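PDB 1M7S: catalase from Pseudomonas syringae, which uses heme to decompose hydrogen peroxide into water and oxygen, protecting the cell from peroxide damage. Local coordinates for residues His194-Val199 / Val208-Lys213; Tyr256-Lys261 / Pro280-Lys285. All coordinates share one frame; numbering follows the deposited sequence.

Contact 1 of 2, residues His194-Val199 / Val208-Lys213; sequences HAYKLV and VKFHWK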
ATOM      1  N   HIS A 194      26.013  20.750  -2.024  1.00  6.82           N
ATOM      2  CA  HIS A 194      26.861  20.208  -3.073  1.00  8.16           C
ATOM      3  C   HIS A 194      27.135  21.216  -4.183  1.00 10.18           C
ATOM      4  O   HIS A 194      26.314  22.087  -4.413  1.00  9.65           O
ATOM      5  CB  HIS A 194      26.080  19.094  -3.819  1.00  7.95           C
ATOM      6  CG  HIS A 194      25.334  18.176  -2.920  1.00  9.22           C
ATOM      7  ND1 HIS A 194      26.018  17.320  -2.088  1.00  9.49           N
ATOM      8  CD2 HIS A 194      24.000  18.002  -2.681  1.00 10.45           C
ATOM      9  CE1 HIS A 194      25.129  16.625  -1.374  1.00 10.88           C
ATOM     10  NE2 HIS A 194      23.926  17.008  -1.727  1.00 11.22           N
ATOM     11  N   ALA A 195      28.197  20.951  -4.936  1.00 10.38           N
ATOM     12  CA  ALA A 195      28.393  21.630  -6.204  1.00 11.12           C
ATOM     13  C   ALA A 195      27.455  20.866  -7.175  1.00 12.42           C
ATOM     14  O   ALA A 195      27.351  19.634  -7.122  1.00 11.66           O
ATOM     15  CB  ALA A 195      29.806  21.356  -6.730  1.00 11.13           C
ATOM     16  N   TYR A 196      26.711  21.627  -7.986  1.00 10.85           N
ATOM     17  CA  TYR A 196      25.869  21.115  -9.028  1.00 10.16           C
ATOM     18  C   TYR A 196      26.644  21.433 -10.351  1.00 10.25           C
ATOM     19  O   TYR A 196      27.534  22.268 -10.304  1.00 10.56           O
ATOM     20  CB  TYR A 196      24.510  21.809  -9.117  1.00  7.68           C
ATOM     21  CG  TYR A 196      23.572  21.210  -8.076  1.00  9.78           C
ATOM     22  CD1 TYR A 196      23.706  21.572  -6.749  1.00 10.97           C
ATOM     23  CD2 TYR A 196      22.606  20.274  -8.421  1.00 12.25           C
ATOM     24  CE1 TYR A 196      22.887  21.016  -5.764  1.00 11.12           C
ATOM     25  CE2 TYR A 196      21.753  19.735  -7.449  1.00 12.39           C
ATOM     26  CZ  TYR A 196      21.928  20.105  -6.137  1.00 13.99           C
ATOM     27  OH  TYR A 196      21.130  19.574  -5.133  1.00 15.36           O
ATOM     28  N   LYS A 197      26.306  20.704 -11.378  1.00 10.31           N
ATOM     29  CA  LYS A 197      27.013  20.917 -12.648  1.00 10.12           C
ATOM     30  C   LYS A 197      26.049  21.662 -13.565  1.00 11.36           C
ATOM     31  O   LYS A 197      24.975  21.138 -13.899  1.00 13.50           O
ATOM     32  CB  LYS A 197      27.451  19.561 -13.181  1.00 11.02           C
ATOM     33  CG  LYS A 197      27.993  19.380 -14.550  1.00 14.72           C
ATOM     34  CD  LYS A 197      28.055  17.950 -15.094  1.00 15.40           C
ATOM     35  CE  LYS A 197      28.762  16.961 -14.169  1.00 14.90           C
ATOM     36  NZ  LYS A 197      29.133  15.733 -14.969  1.00 14.74           N
ATOM     37  N   LEU A 198      26.427  22.865 -13.963  1.00 10.40           N
ATOM     38  CA  LEU A 198      25.634  23.633 -14.902  1.00 12.10           C
ATOM     39  C   LEU A 198      26.215  23.411 -16.321  1.00 11.74           C
ATOM     40  O   LEU A 198      27.440  23.493 -16.449  1.00 11.50           O
ATOM     41  CB  LEU A 198      25.616  25.132 -14.581  1.00 11.95           C
ATOM     42  CG  LEU A 198      24.935  25.464 -13.237  1.00 14.91           C
ATOM     43  CD1 LEU A 198      24.710  26.964 -13.040  1.00 16.18           C
ATOM     44  CD2 LEU A 198      23.612  24.752 -13.093  1.00 15.92           C
ATOM     45  N   VAL A 199      25.331  23.209 -17.264  1.00 11.03           N
ATOM     46  CA  VAL A 199      25.791  22.936 -18.634  1.00 12.45           C
ATOM     47  C   VAL A 199      25.187  23.981 -19.570  1.00 13.30           C
ATOM     48  O   VAL A 199      24.027  24.395 -19.444  1.00 11.76           O
ATOM     49  CB  VAL A 199      25.751  21.463 -19.022  1.00 18.42           C
ATOM     50  CG1 VAL A 199      25.107  20.521 -18.003  1.00 16.21           C
ATOM     51  CG2 VAL A 199      25.327  21.172 -20.446  1.00 16.46           C
ATOM     52  N   VAL A 208      28.979  24.503  -9.676  1.00  9.59           N
ATOM     53  CA  VAL A 208      28.468  25.683  -8.963  1.00 11.21           C
ATOM     54  C   VAL A 208      27.856  25.331  -7.617  1.00 10.17           C
ATOM     55  O   VAL A 208      27.108  24.347  -7.523  1.00 13.09           O
ATOM     56  CB  VAL A 208      27.327  26.257  -9.865  1.00 12.34           C
ATOM     57  CG1 VAL A 208      26.677  27.431  -9.194  1.00 14.39           C
ATOM     58  CG2 VAL A 208      27.836  26.680 -11.249  1.00 13.37           C
ATOM     59  N   LYS A 209      28.103  26.167  -6.625  1.00  7.90           N
ATOM     60  CA  LYS A 209      27.420  26.062  -5.348  1.00  9.07           C
ATOM     61  C   LYS A 209      26.353  27.167  -5.278  1.00  9.60           C
ATOM     62  O   LYS A 209      26.535  28.276  -5.774  1.00 10.49           O
ATOM     63  CB  LYS A 209      28.403  26.190  -4.215  1.00 10.17           C
ATOM     64  CG  LYS A 209      29.110  24.847  -3.999  1.00 12.71           C
ATOM     65  CD  LYS A 209      29.884  24.997  -2.678  1.00 15.71           C
ATOM     66  CE  LYS A 209      30.565  23.664  -2.402  1.00 14.51           C
ATOM     67  NZ  LYS A 209      30.276  23.151  -1.068  1.00 14.60           N
ATOM     68  N   PHE A 210      25.193  26.875  -4.700  1.00  9.08           N
ATOM     69  CA  PHE A 210      24.087  27.824  -4.560  1.00  7.92           C
ATOM     70  C   PHE A 210      23.881  28.234  -3.108  1.00  8.06           C
ATOM     71  O   PHE A 210      23.942  27.400  -2.187  1.00  8.99           O
ATOM     72  CB  PHE A 210      22.760  27.167  -4.990  1.00  8.88           C
ATOM     73  CG  PHE A 210      22.683  26.829  -6.446  1.00 10.25           C
ATOM     74  CD1 PHE A 210      22.363  27.823  -7.385  1.00  9.09           C
ATOM     75  CD2 PHE A 210      22.906  25.557  -6.912  1.00 10.41           C
ATOM     76  CE1 PHE A 210      22.299  27.524  -8.727  1.00  9.03           C
ATOM     77  CE2 PHE A 210      22.812  25.243  -8.240  1.00 11.73           C
ATOM     78  CZ  PHE A 210      22.508  26.227  -9.179  1.00 11.00           C
ATOM     79  N   HIS A 211      23.579  29.492  -2.871  1.00  8.99           N
ATOM     80  CA  HIS A 211      23.427  30.093  -1.563  1.00  9.34           C
ATOM     81  C   HIS A 211      22.251  31.075  -1.567  1.00 10.12           C
ATOM     82  O   HIS A 211      22.325  32.068  -2.322  1.00  7.98           O
ATOM     83  CB  HIS A 211      24.720  30.842  -1.174  1.00 10.87           C
ATOM     84  CG  HIS A 211      24.668  31.663   0.087  1.00 15.02           C
ATOM     85  ND1 HIS A 211      25.250  32.923   0.166  1.00 15.43           N
ATOM     86  CD2 HIS A 211      24.111  31.445   1.299  1.00 15.18           C
ATOM     87  CE1 HIS A 211      25.032  33.419   1.384  1.00 17.09           C
ATOM     88  NE2 HIS A 211      24.355  32.549   2.108  1.00 15.69           N
ATOM     89  N   TRP A 212      21.294  30.785  -0.701  1.00  7.06           N
ATOM     90  CA  TRP A 212      20.177  31.718  -0.525  1.00  8.62           C
ATOM     91  C   TRP A 212      20.568  32.627   0.635  1.00  9.82           C
ATOM     92  O   TRP A 212      20.673  32.180   1.783  1.00  8.01           O
ATOM     93  CB  TRP A 212      18.873  31.025  -0.144  1.00  5.87           C
ATOM     94  CG  TRP A 212      18.200  30.179  -1.140  1.00  9.79           C
ATOM     95  CD1 TRP A 212      18.068  28.809  -1.066  1.00  8.73           C
ATOM     96  CD2 TRP A 212      17.486  30.571  -2.331  1.00  8.85           C
ATOM     97  NE1 TRP A 212      17.347  28.352  -2.123  1.00  8.70           N
ATOM     98  CE2 TRP A 212      16.957  29.414  -2.916  1.00  9.35           C
ATOM     99  CE3 TRP A 212      17.247  31.807  -2.943  1.00  9.20           C
ATOM    100  CZ2 TRP A 212      16.196  29.404  -4.078  1.00  9.17           C
ATOM    101  CZ3 TRP A 212      16.497  31.808  -4.109  1.00  9.52           C
ATOM    102  CH2 TRP A 212      15.970  30.624  -4.706  1.00 10.31           C
ATOM    103  N   LYS A 213      20.773  33.922   0.358  1.00 10.21           N
ATOM    104  CA  LYS A 213      21.143  34.867   1.398  1.00 11.75           C
ATOM    105  C   LYS A 213      19.898  35.560   1.940  1.00 11.51           C
ATOM    106  O   LYS A 213      19.186  36.236   1.180  1.00  8.84           O
ATOM    107  CB  LYS A 213      22.136  35.939   0.905  1.00 15.38           C
ATOM    108  CG  LYS A 213      22.512  36.894   2.038  1.00 18.02           C
ATOM    109  CD  LYS A 213      23.858  37.548   1.814  1.00 22.70           C
ATOM    110  CE  LYS A 213      24.093  38.539   2.972  1.00 25.54           C
ATOM    111  NZ  LYS A 213      24.640  37.829   4.168  1.00 26.66           N
TER
HETATM  112  O   HOH W   1      25.199  24.366  -3.457  1.00  8.76           O

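Contact 2 of 2, residues Tyr256-Lys261 / Pro280-Lys285; sequences YVQVLK and PDVPEK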
ATOM      1  N   TYR A 256      22.748  33.467  -4.754  1.00  8.63           N
ATOM      2  CA  TYR A 256      24.112  33.596  -5.223  1.00  9.45           C
ATOM      3  C   TYR A 256      24.726  32.276  -5.705  1.00 10.73           C
ATOM      4  O   TYR A 256      24.426  31.195  -5.156  1.00  8.78           O
ATOM      5  CB  TYR A 256      24.993  34.146  -4.100  1.00  7.48           C
ATOM      6  CG  TYR A 256      24.763  35.580  -3.727  1.00 10.36           C
ATOM      7  CD1 TYR A 256      23.720  35.896  -2.855  1.00 10.19           C
ATOM      8  CD2 TYR A 256      25.572  36.615  -4.204  1.00 11.42           C
ATOM      9  CE1 TYR A 256      23.487  37.209  -2.484  1.00 11.93           C
ATOM     10  CE2 TYR A 256      25.340  37.937  -3.847  1.00 12.99           C
ATOM     11  CZ  TYR A 256      24.288  38.215  -3.002  1.00 12.34           C
ATOM     12  OH  TYR A 256      24.005  39.496  -2.617  1.00 15.53           O
ATOM     13  N   VAL A 257      25.670  32.394  -6.659  1.00  9.76           N
ATOM     14  CA  VAL A 257      26.428  31.219  -7.112  1.00  9.76           C
ATOM     15  C   VAL A 257      27.937  31.405  -6.931  1.00 11.73           C
ATOM     16  O   VAL A 257      28.438  32.536  -6.977  1.00 11.13           O
ATOM     17  CB  VAL A 257      26.175  30.733  -8.532  1.00 12.25           C
ATOM     18  CG1 VAL A 257      24.728  30.215  -8.670  1.00 12.51           C
ATOM     19  CG2 VAL A 257      26.476  31.780  -9.615  1.00 11.91           C
ATOM     20  N   GLN A 258      28.650  30.295  -6.654  1.00  9.77           N
ATOM     21  CA  GLN A 258      30.103  30.231  -6.582  1.00  8.75           C
ATOM     22  C   GLN A 258      30.475  29.297  -7.721  1.00 10.42           C
ATOM     23  O   GLN A 258      29.794  28.264  -7.890  1.00 10.37           O
ATOM     24  CB  GLN A 258      30.745  29.669  -5.295  1.00  8.39           C
ATOM     25  CG  GLN A 258      30.716  30.655  -4.147  1.00  9.32           C
ATOM     26  CD  GLN A 258      31.230  29.914  -2.911  1.00  9.45           C
ATOM     27  OE1 GLN A 258      30.545  28.959  -2.520  1.00  9.81           O
ATOM     28  NE2 GLN A 258      32.337  30.337  -2.328  1.00  8.70           N
ATOM     29  N   VAL A 259      31.399  29.693  -8.588  1.00 10.29           N
ATOM     30  CA  VAL A 259      31.657  28.938  -9.806  1.00 10.49           C
ATOM     31  C   VAL A 259      33.079  28.471  -9.950  1.00 11.94           C
ATOM     32  O   VAL A 259      33.947  29.327  -9.711  1.00 12.69           O
ATOM     33  CB  VAL A 259      31.344  29.870 -11.028  1.00 12.48           C
ATOM     34  CG1 VAL A 259      31.534  29.254 -12.395  1.00 12.75           C
ATOM     35  CG2 VAL A 259      29.920  30.396 -10.959  1.00 13.81           C
ATOM     36  N   LEU A 260      33.274  27.209 -10.300  1.00 11.05           N
ATOM     37  CA  LEU A 260      34.600  26.682 -10.591  1.00 12.47           C
ATOM     38  C   LEU A 260      34.545  25.849 -11.870  1.00 11.88           C
ATOM     39  O   LEU A 260      33.568  25.149 -12.203  1.00 12.82           O
ATOM     40  CB  LEU A 260      35.172  25.781  -9.500  1.00 11.32           C
ATOM     41  CG  LEU A 260      35.552  26.379  -8.151  1.00 11.04           C
ATOM     42  CD1 LEU A 260      35.930  25.294  -7.147  1.00 11.53           C
ATOM     43  CD2 LEU A 260      36.708  27.343  -8.281  1.00 10.37           C
ATOM     44  N   LYS A 261      35.603  25.979 -12.701  1.00 13.70           N
ATOM     45  CA  LYS A 261      35.746  25.161 -13.892  1.00 14.68           C
ATOM     46  C   LYS A 261      36.300  23.789 -13.469  1.00 15.36           C
ATOM     47  O   LYS A 261      37.033  23.620 -12.499  1.00 14.08           O
ATOM     48  CB  LYS A 261      36.756  25.822 -14.845  1.00 17.83           C
ATOM     49  CG  LYS A 261      36.424  27.224 -15.294  1.00 20.96           C
ATOM     50  CD  LYS A 261      37.348  27.652 -16.423  1.00 25.76           C
ATOM     51  CE  LYS A 261      37.887  29.057 -16.181  1.00 27.72           C
ATOM     52  NZ  LYS A 261      36.838  30.061 -16.537  1.00 30.54           N
ATOM     53  N   PRO A 280      35.983  28.396   0.542  1.00 14.99           N
ATOM     54  CA  PRO A 280      36.256  29.605   1.279  1.00 18.26           C
ATOM     55  C   PRO A 280      36.604  30.828   0.455  1.00 21.27           C
ATOM     56  O   PRO A 280      36.141  31.910   0.848  1.00 24.27           O
ATOM     57  CB  PRO A 280      37.429  29.328   2.253  1.00 16.54           C
ATOM     58  CG  PRO A 280      37.616  27.845   2.129  1.00 17.62           C
ATOM     59  CD  PRO A 280      36.807  27.274   0.979  1.00 15.46           C
ATOM     60  N   ASP A 281      37.392  30.702  -0.594  1.00 22.27           N
ATOM     61  CA  ASP A 281      37.758  31.947  -1.298  1.00 24.56           C
ATOM     62  C   ASP A 281      37.142  32.153  -2.668  1.00 22.09           C
ATOM     63  O   ASP A 281      37.444  33.196  -3.291  1.00 24.25           O
ATOM     64  CB  ASP A 281      39.297  32.018  -1.330  1.00 27.54           C
ATOM     65  CG  ASP A 281      39.904  31.825   0.044  1.00 30.14           C
ATOM     66  OD1 ASP A 281      39.631  32.649   0.942  1.00 31.59           O
ATOM     67  OD2 ASP A 281      40.582  30.788   0.251  1.00 31.74           O
ATOM     68  N   VAL A 282      36.207  31.317  -3.109  1.00 15.92           N
ATOM     69  CA  VAL A 282      35.629  31.567  -4.437  1.00 15.43           C
ATOM     70  C   VAL A 282      34.571  32.651  -4.284  1.00 15.60           C
ATOM     71  O   VAL A 282      33.693  32.538  -3.437  1.00 12.68           O
ATOM     72  CB  VAL A 282      35.053  30.271  -5.012  1.00 15.58           C
ATOM     73  CG1 VAL A 282      34.536  30.472  -6.420  1.00 14.61           C
ATOM     74  CG2 VAL A 282      36.144  29.192  -5.027  1.00 15.73           C
ATOM     75  N   PRO A 283      34.609  33.656  -5.133  1.00 15.15           N
ATOM     76  CA  PRO A 283      33.698  34.775  -5.074  1.00 15.80           C
ATOM     77  C   PRO A 283      32.251  34.365  -5.343  1.00 15.13           C
ATOM     78  O   PRO A 283      32.068  33.411  -6.099  1.00 14.43           O
ATOM     79  CB  PRO A 283      34.163  35.801  -6.125  1.00 15.50           C
ATOM     80  CG  PRO A 283      35.429  35.200  -6.693  1.00 18.39           C
ATOM     81  CD  PRO A 283      35.666  33.802  -6.148  1.00 17.97           C
ATOM     82  N   GLU A 284      31.270  35.096  -4.815  1.00 14.16           N
ATOM     83  CA  GLU A 284      29.852  34.828  -5.101  1.00 14.61           C
ATOM     84  C   GLU A 284      29.253  35.867  -6.060  1.00 14.00           C
ATOM     85  O   GLU A 284      29.606  37.036  -5.987  1.00 15.50           O
ATOM     86  CB  GLU A 284      29.031  34.867  -3.806  1.00 16.37           C
ATOM     87  CG  GLU A 284      29.524  33.821  -2.794  1.00 20.45           C
ATOM     88  CD  GLU A 284      28.544  33.845  -1.624  1.00 23.80           C
ATOM     89  OE1 GLU A 284      28.919  34.475  -0.621  1.00 26.74           O
ATOM     90  OE2 GLU A 284      27.423  33.302  -1.737  1.00 24.04           O
ATOM     91  N   LYS A 285      28.351  35.499  -6.939  1.00 13.50           N
ATOM     92  CA  LYS A 285      27.678  36.366  -7.887  1.00 14.14           C
ATOM     93  C   LYS A 285      26.159  36.232  -7.719  1.00 13.92           C
ATOM     94  O   LYS A 285      25.641  35.125  -7.713  1.00 10.86           O
ATOM     95  CB  LYS A 285      28.061  35.974  -9.326  1.00 15.66           C
ATOM     96  CG  LYS A 285      27.172  36.548 -10.422  1.00 17.97           C
ATOM     97  CD  LYS A 285      27.639  36.270 -11.833  1.00 21.71           C
ATOM     98  CE  LYS A 285      26.753  37.086 -12.803  1.00 25.78           C
ATOM     99  NZ  LYS A 285      27.377  37.170 -14.159  1.00 27.80           N
TER
HETATM  100  O   HOH W   2      27.221  31.230  -3.533  1.00 17.12           O
HETATM  101  O   HOH W   3      32.371  32.431  -8.567  1.00 14.30           O

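Contact 1 of 2, residues His194-Val199 / Val208-Lys213
Tyr196 and Val208 form an antiparallel hydrogen-bonded pair in the beta hairpin of strands 196-199 and 205-214, within the catalase beta-barrel. Tyr196 N donates to Val208 O at 2.8 Å, nearly straight at hydrogen, and Val208 N returns a bond to Tyr196 O at 2.7 Å. Val208 O also takes a CA-H...O contact from Ala195 CA at 3.3 Å. Two residues beyond the pair the backbones have drawn apart, and a water bridges them: it donates to His194 O and accepts from Phe210 N.

Aromatic and aliphatic groups pack on the Tyr196-Val208 side of the sheet. Phe210 turns an edge toward the face of Tyr196 in an offset edge-to-face pair, planes 62° apart and centroids 5.9 Å apart; its CE2 lies 3.9 Å from Tyr196 CB. Leu198 crosses Val208 at about a right angle: Val208 CG2, anti to its own carbonyl carbon, meets Leu198 CD1 at 3.6 Å. Leu198 CD2 reaches the Phe210 rim more loosely, near CZ.

The His194 side chain touches the heme; its ND1 is hydrogen-bonded to Asp322 OD2 and its NE2 to Arg328 NH1. Lys209 lays CG beside Ala195 CA, while NZ bonds to Lys277 O and Val193 O. Backbone polar atoms are thus joined directly or through water, while buried side chains meet by apolar and aromatic contacts, two residues along the chain from a heme-pocket histidine.

Contact 2 of 2, residues Tyr256-Lys261 / Pro280-Lys285
Gln258 reaches over to the backbone of Val282, its NE2 donating to Val282 O at 2.8 Å along an almost straight line, 178° at hydrogen. The acceptor lies in the amide plane of Gln258, and NE2 also bonds to Trp279 O, so two carbonyls of the incoming loop hold the amide. Val257 and Lys285 exchange the backbone pair: Val257 N to Lys285 O at 2.9 Å and Lys285 N to Val257 O at 3.0 Å. These bonds join strand 252-260 to strand 284-295, antiparallel neighbours in the catalase beta-barrel. Two residues past Val257, a water ties strand 252-260 to the loop before Glu284, accepting from Val259 N and donating to Pro283 O. Another water donates to Glu284 OE2, which also bonds His211 ND1, and weakly to Tyr256 O.

Outward from these bonds, Glu284 crosses Tyr256 at about a right angle, bringing OE2 to 3.5 Å from Tyr256 CB, while its CG lies against Gln258 CG at 3.6 Å. Val282 divides its branches: CG1, anti to the backbone N (chi1 -176°), packs on Val259 O, and CG2 meets Leu260 CD2 at 3.8 Å.

In the fold
Strands 205-214 and 252-260 are neighbours in one sheet, so contact 1 and contact 2 sit side by side, centres about 9 Å apart. Contact 1 is wholly buried and its His194 touches the heme; contact 2 lies nearer the surface, away from the annotated sites. Their chemistry follows: aromatic and branched aliphatic packing in the first, a side-chain amide, a carboxylate and two waters in the second. Besides the His211-Glu284 side-chain link, they are tied directly by a probable hydrogen bond between His211 O and Tyr256 N. Val208 and Val257, one from the hydrogen-bonded pair of each contact, pack on each other across the shared sheet, CG1 against CB.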